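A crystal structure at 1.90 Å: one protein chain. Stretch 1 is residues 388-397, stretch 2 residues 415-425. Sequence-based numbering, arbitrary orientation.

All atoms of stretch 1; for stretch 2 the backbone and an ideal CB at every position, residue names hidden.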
# COMPACT_ATOMS: atom_id res chain seq x y z
N ALA B 388 17.24 13.61 1.07
CA ALA B 388 18.22 12.79 0.36
C ALA B 388 19.58 13.43 0.16
O ALA B 388 19.69 14.65 0.04
CB ALA B 388 17.65 12.39 -0.99
N ASN B 389 20.61 12.59 0.13
CA ASN B 389 21.95 13.06 -0.15
C ASN B 389 21.93 13.17 -1.67
O ASN B 389 21.12 12.53 -2.34
CB ASN B 389 23.01 12.04 0.27
CG ASN B 389 23.29 12.07 1.74
OD1 ASN B 389 23.35 13.13 2.35
ND2 ASN B 389 23.49 10.89 2.33
N SER B 390 22.84 13.97 -2.23
CA SER B 390 22.87 14.14 -3.68
C SER B 390 24.29 14.06 -4.19
O SER B 390 25.24 14.35 -3.46
CB SER B 390 22.28 15.49 -4.07
OG SER B 390 20.92 15.58 -3.71
N VAL B 391 24.43 13.68 -5.46
CA VAL B 391 25.75 13.61 -6.09
C VAL B 391 25.65 14.22 -7.48
O VAL B 391 24.94 13.71 -8.36
CB VAL B 391 26.25 12.16 -6.22
CG1 VAL B 391 27.70 12.16 -6.72
CG2 VAL B 391 26.16 11.45 -4.87
N ILE B 392 26.34 15.33 -7.66
CA ILE B 392 26.34 16.03 -8.93
C ILE B 392 27.49 15.56 -9.81
O ILE B 392 28.61 15.38 -9.35
CB ILE B 392 26.53 17.55 -8.73
CG1 ILE B 392 25.33 18.14 -7.99
CG2 ILE B 392 26.69 18.24 -10.09
CD1 ILE B 392 25.55 19.57 -7.54
N TYR B 393 27.19 15.33 -11.09
CA TYR B 393 28.23 14.96 -12.04
C TYR B 393 28.03 15.93 -13.20
O TYR B 393 26.96 15.96 -13.81
CB TYR B 393 28.07 13.52 -12.56
CG TYR B 393 29.08 13.20 -13.64
CD1 TYR B 393 30.39 12.86 -13.32
CD2 TYR B 393 28.75 13.34 -15.00
CE1 TYR B 393 31.36 12.67 -14.32
CE2 TYR B 393 29.71 13.16 -16.00
CZ TYR B 393 31.01 12.83 -15.65
OH TYR B 393 31.97 12.67 -16.63
N VAL B 394 29.03 16.75 -13.48
CA VAL B 394 28.91 17.72 -14.56
C VAL B 394 29.11 17.04 -15.90
O VAL B 394 30.13 16.39 -16.14
CB VAL B 394 29.93 18.87 -14.39
CG1 VAL B 394 29.77 19.89 -15.54
CG2 VAL B 394 29.69 19.56 -13.05
N THR B 395 28.12 17.19 -16.77
CA THR B 395 28.16 16.57 -18.08
C THR B 395 28.70 17.51 -19.15
O THR B 395 29.12 17.07 -20.22
CB THR B 395 26.76 16.08 -18.49
OG1 THR B 395 25.84 17.17 -18.38
CG2 THR B 395 26.31 14.95 -17.58
N ARG B 396 28.69 18.80 -18.87
CA ARG B 396 29.20 19.76 -19.83
C ARG B 396 29.31 21.16 -19.26
O ARG B 396 28.56 21.54 -18.36
CB ARG B 396 28.31 19.80 -21.07
CG ARG B 396 29.00 20.38 -22.29
CD ARG B 396 28.00 21.10 -23.15
NE ARG B 396 27.44 22.24 -22.44
CZ ARG B 396 26.31 22.85 -22.77
NH1 ARG B 396 25.61 22.41 -23.81
NH2 ARG B 396 25.87 23.88 -22.06
N GLY B 397 30.25 21.93 -19.78
CA GLY B 397 30.40 23.30 -19.32
C GLY B 397 31.14 23.48 -18.01
O GLY B 397 31.94 22.64 -17.60
N UNK B 415 34.77 26.53 -8.82
CA UNK B 415 34.34 26.16 -10.15
C UNK B 415 34.16 24.65 -10.19
O UNK B 415 34.89 23.92 -9.52
CB UNK B 415 35.34 26.63 -11.21
N UNK B 416 33.19 24.20 -10.96
CA UNK B 416 32.92 22.78 -11.12
C UNK B 416 32.74 22.61 -12.63
O UNK B 416 31.96 23.35 -13.24
CB UNK B 416 31.70 22.31 -10.32
N UNK B 417 33.47 21.68 -13.23
CA UNK B 417 33.37 21.48 -14.67
C UNK B 417 33.17 20.04 -15.10
O UNK B 417 33.20 19.11 -14.29
CB UNK B 417 34.63 22.02 -15.34
N UNK B 418 32.97 19.87 -16.40
CA UNK B 418 32.74 18.56 -16.98
C UNK B 418 33.65 17.47 -16.44
O UNK B 418 34.87 17.63 -16.36
CB UNK B 418 32.90 18.64 -18.50
N UNK B 419 33.03 16.35 -16.05
CA UNK B 419 33.78 15.22 -15.53
C UNK B 419 33.97 15.18 -14.04
O UNK B 419 34.43 14.18 -13.50
CB UNK B 419 35.16 15.19 -16.19
N UNK B 420 33.64 16.27 -13.35
CA UNK B 420 33.81 16.31 -11.91
C UNK B 420 32.56 15.89 -11.15
O UNK B 420 31.44 16.08 -11.61
CB UNK B 420 34.22 17.72 -11.48
N UNK B 421 32.79 15.32 -9.98
CA UNK B 421 31.73 14.81 -9.11
C UNK B 421 31.72 15.60 -7.81
O UNK B 421 32.76 15.77 -7.18
CB UNK B 421 31.92 13.32 -8.83
N UNK B 422 30.55 16.09 -7.40
CA UNK B 422 30.45 16.86 -6.16
C UNK B 422 29.26 16.40 -5.33
O UNK B 422 28.12 16.43 -5.79
CB UNK B 422 30.33 18.35 -6.46
N UNK B 423 29.54 15.97 -4.11
CA UNK B 423 28.50 15.50 -3.20
C UNK B 423 27.85 16.66 -2.47
O UNK B 423 28.55 17.55 -1.96
CB UNK B 423 29.08 14.50 -2.19
N UNK B 424 26.52 16.66 -2.42
CA UNK B 424 25.80 17.69 -1.69
C UNK B 424 24.97 16.94 -0.66
O UNK B 424 23.92 16.38 -0.97
CB UNK B 424 24.94 18.56 -2.61
N UNK B 425 25.45 16.91 0.60
CA UNK B 425 24.76 16.23 1.70
C UNK B 425 23.33 16.70 1.92
O UNK B 425 22.99 17.85 1.64
CB UNK B 425 25.55 16.42 3.00

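Position 415 lies beyond the reach of stretch 1. Its CB has nothing of that stretch within 5.5 Å, so almost any side chain would suit. The deposited residue is Glu-415, which makes no contact here.

Position 416 has its CA-to-CB bond sideways, with the ideal CB 4.4 Å from Val-394 CG2. Ile-392 and Val-394 offer methyl groups and no polar partner, so a branched aliphatic or methionine would fit. It is Leu-416. Its CG lies 3.7 Å from Val-394 CG2, and its CD2 lies 4.2 Å from Ile-392 CG2.

At 417 the bond points away overall, though the ideal CB is 3.6 Å from Gly-397 O. A long polar chain could leave freely, and many residues would do. Arg-417 is deposited. Its O packs 3.3 Å from Val-394 CB. The backbone N of position 420 donates a hydrogen bond to Arg-417 O at 3.0 Å, closing a type II turn.

Position 418 is the second residue of that turn, with phi/psi of -43/130. The ideal CB is 4.1 Å from Arg-396 CA, and the bond runs sideways. Proline would suit the angles, but the backbone N donates to Gly-397 O at 3.2 Å, which proline could not do. A long chain could lie along the corner of stretch 1. Arg-418 does so, fully extended, with CG 3.7 Å from Thr-395 O.

Position 419 has phi/psi of 92/-10. A CB would be jammed against the carbonyl O of the residue before, so glycine is expected. Gly-419 is found. Its N donates to Val-394 O at 2.9 Å, and its CA sits 3.3 Å from Tyr-393 OH.

At 420 the bond points away, so stretch 1 sets little preference. The backbone matters more: its O accepts from Val-394 N at 3.1 Å. Gln-420 turns back on its own stretch, where OE1 accepts from Arg-417 N at 2.8 Å.

Position 421 pairs with Tyr-393 and shares its sheet face. The ideal CB is 4.8 Å from Tyr-393 CD1 and 4.9 Å from Val-391 CG1, which favours an aliphatic chain. Leu-421 puts CD1 3.4 Å from Val-391 CG1 and at the edge of the tyrosine ring.

Position 422 pairs with Ile-392, on the other face. Its N donates to Ile-392 O and its O accepts from Ile-392 N, both at 2.8 Å. An apolar residue would suit. Leu-422 brings its CB 4.5 Å from Ile-392 CB.

Position 423 is opposite Val-391, where a beta-branched or other aliphatic residue fits. Val-423 sets CG2 4.4 Å from Val-391 CG2.

Position 424 pairs with Ser-390, and its N donates to Ser-390 O at 2.8 Å. The ideal CB is 5.1 Å from Ile-392 CD1, so a small or medium apolar residue suits. Val-424 reaches that methyl, with CG2 3.9 Å from Ile-392 CD1.

At 425 phi is -56 and the bond points away overall, so proline is among many possibilities. Pro-425 has its CA 3.5 Å from Asn-389 OD1.

Stretch 2 (415-425) ELRRGQLLVVP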
# COMPACT_ATOMS: atom_id res chain seq x y z
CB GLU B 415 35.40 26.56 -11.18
CG GLU B 415 35.79 28.03 -11.15
CD GLU B 415 34.62 28.94 -11.47
OE1 GLU B 415 34.07 28.83 -12.59
OE2 GLU B 415 34.26 29.76 -10.61
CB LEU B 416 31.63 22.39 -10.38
CG LEU B 416 31.43 20.89 -10.12
CD1 LEU B 416 32.52 20.40 -9.18
CD2 LEU B 416 30.05 20.65 -9.51
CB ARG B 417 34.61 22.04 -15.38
CG ARG B 417 35.88 21.27 -15.11
CD ARG B 417 36.58 21.78 -13.87
NE ARG B 417 37.20 23.09 -14.09
CZ ARG B 417 37.68 23.84 -13.10
NH1 ARG B 417 37.59 23.41 -11.85
NH2 ARG B 417 38.24 25.01 -13.37
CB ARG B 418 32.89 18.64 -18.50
CG ARG B 418 32.66 17.31 -19.19
CD ARG B 418 32.83 17.41 -20.69
NE ARG B 418 32.58 16.13 -21.33
CZ ARG B 418 32.85 15.86 -22.61
NH1 ARG B 418 32.58 14.66 -23.11
NH2 ARG B 418 33.38 16.80 -23.39
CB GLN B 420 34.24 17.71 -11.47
CG GLN B 420 35.52 18.14 -12.15
CD GLN B 420 36.05 19.43 -11.60
OE1 GLN B 420 35.35 20.43 -11.56
NE2 GLN B 420 37.31 19.41 -11.18
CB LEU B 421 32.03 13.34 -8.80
CG LEU B 421 30.93 12.45 -8.24
CD1 LEU B 421 29.91 12.20 -9.34
CD2 LEU B 421 31.52 11.13 -7.77
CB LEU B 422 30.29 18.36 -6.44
CG LEU B 422 30.12 19.20 -5.17
CD1 LEU B 422 31.43 19.19 -4.37
CD2 LEU B 422 29.74 20.63 -5.53
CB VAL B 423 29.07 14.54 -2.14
CG1 VAL B 423 28.01 14.23 -1.08
CG2 VAL B 423 29.57 13.28 -2.81
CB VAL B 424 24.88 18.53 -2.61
CG1 VAL B 424 24.13 19.57 -1.78
CG2 VAL B 424 25.73 19.22 -3.70
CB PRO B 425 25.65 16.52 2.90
CG PRO B 425 27.03 16.69 2.27
CD PRO B 425 26.70 17.53 1.06
O HOH W 1 21.31 16.69 -0.87
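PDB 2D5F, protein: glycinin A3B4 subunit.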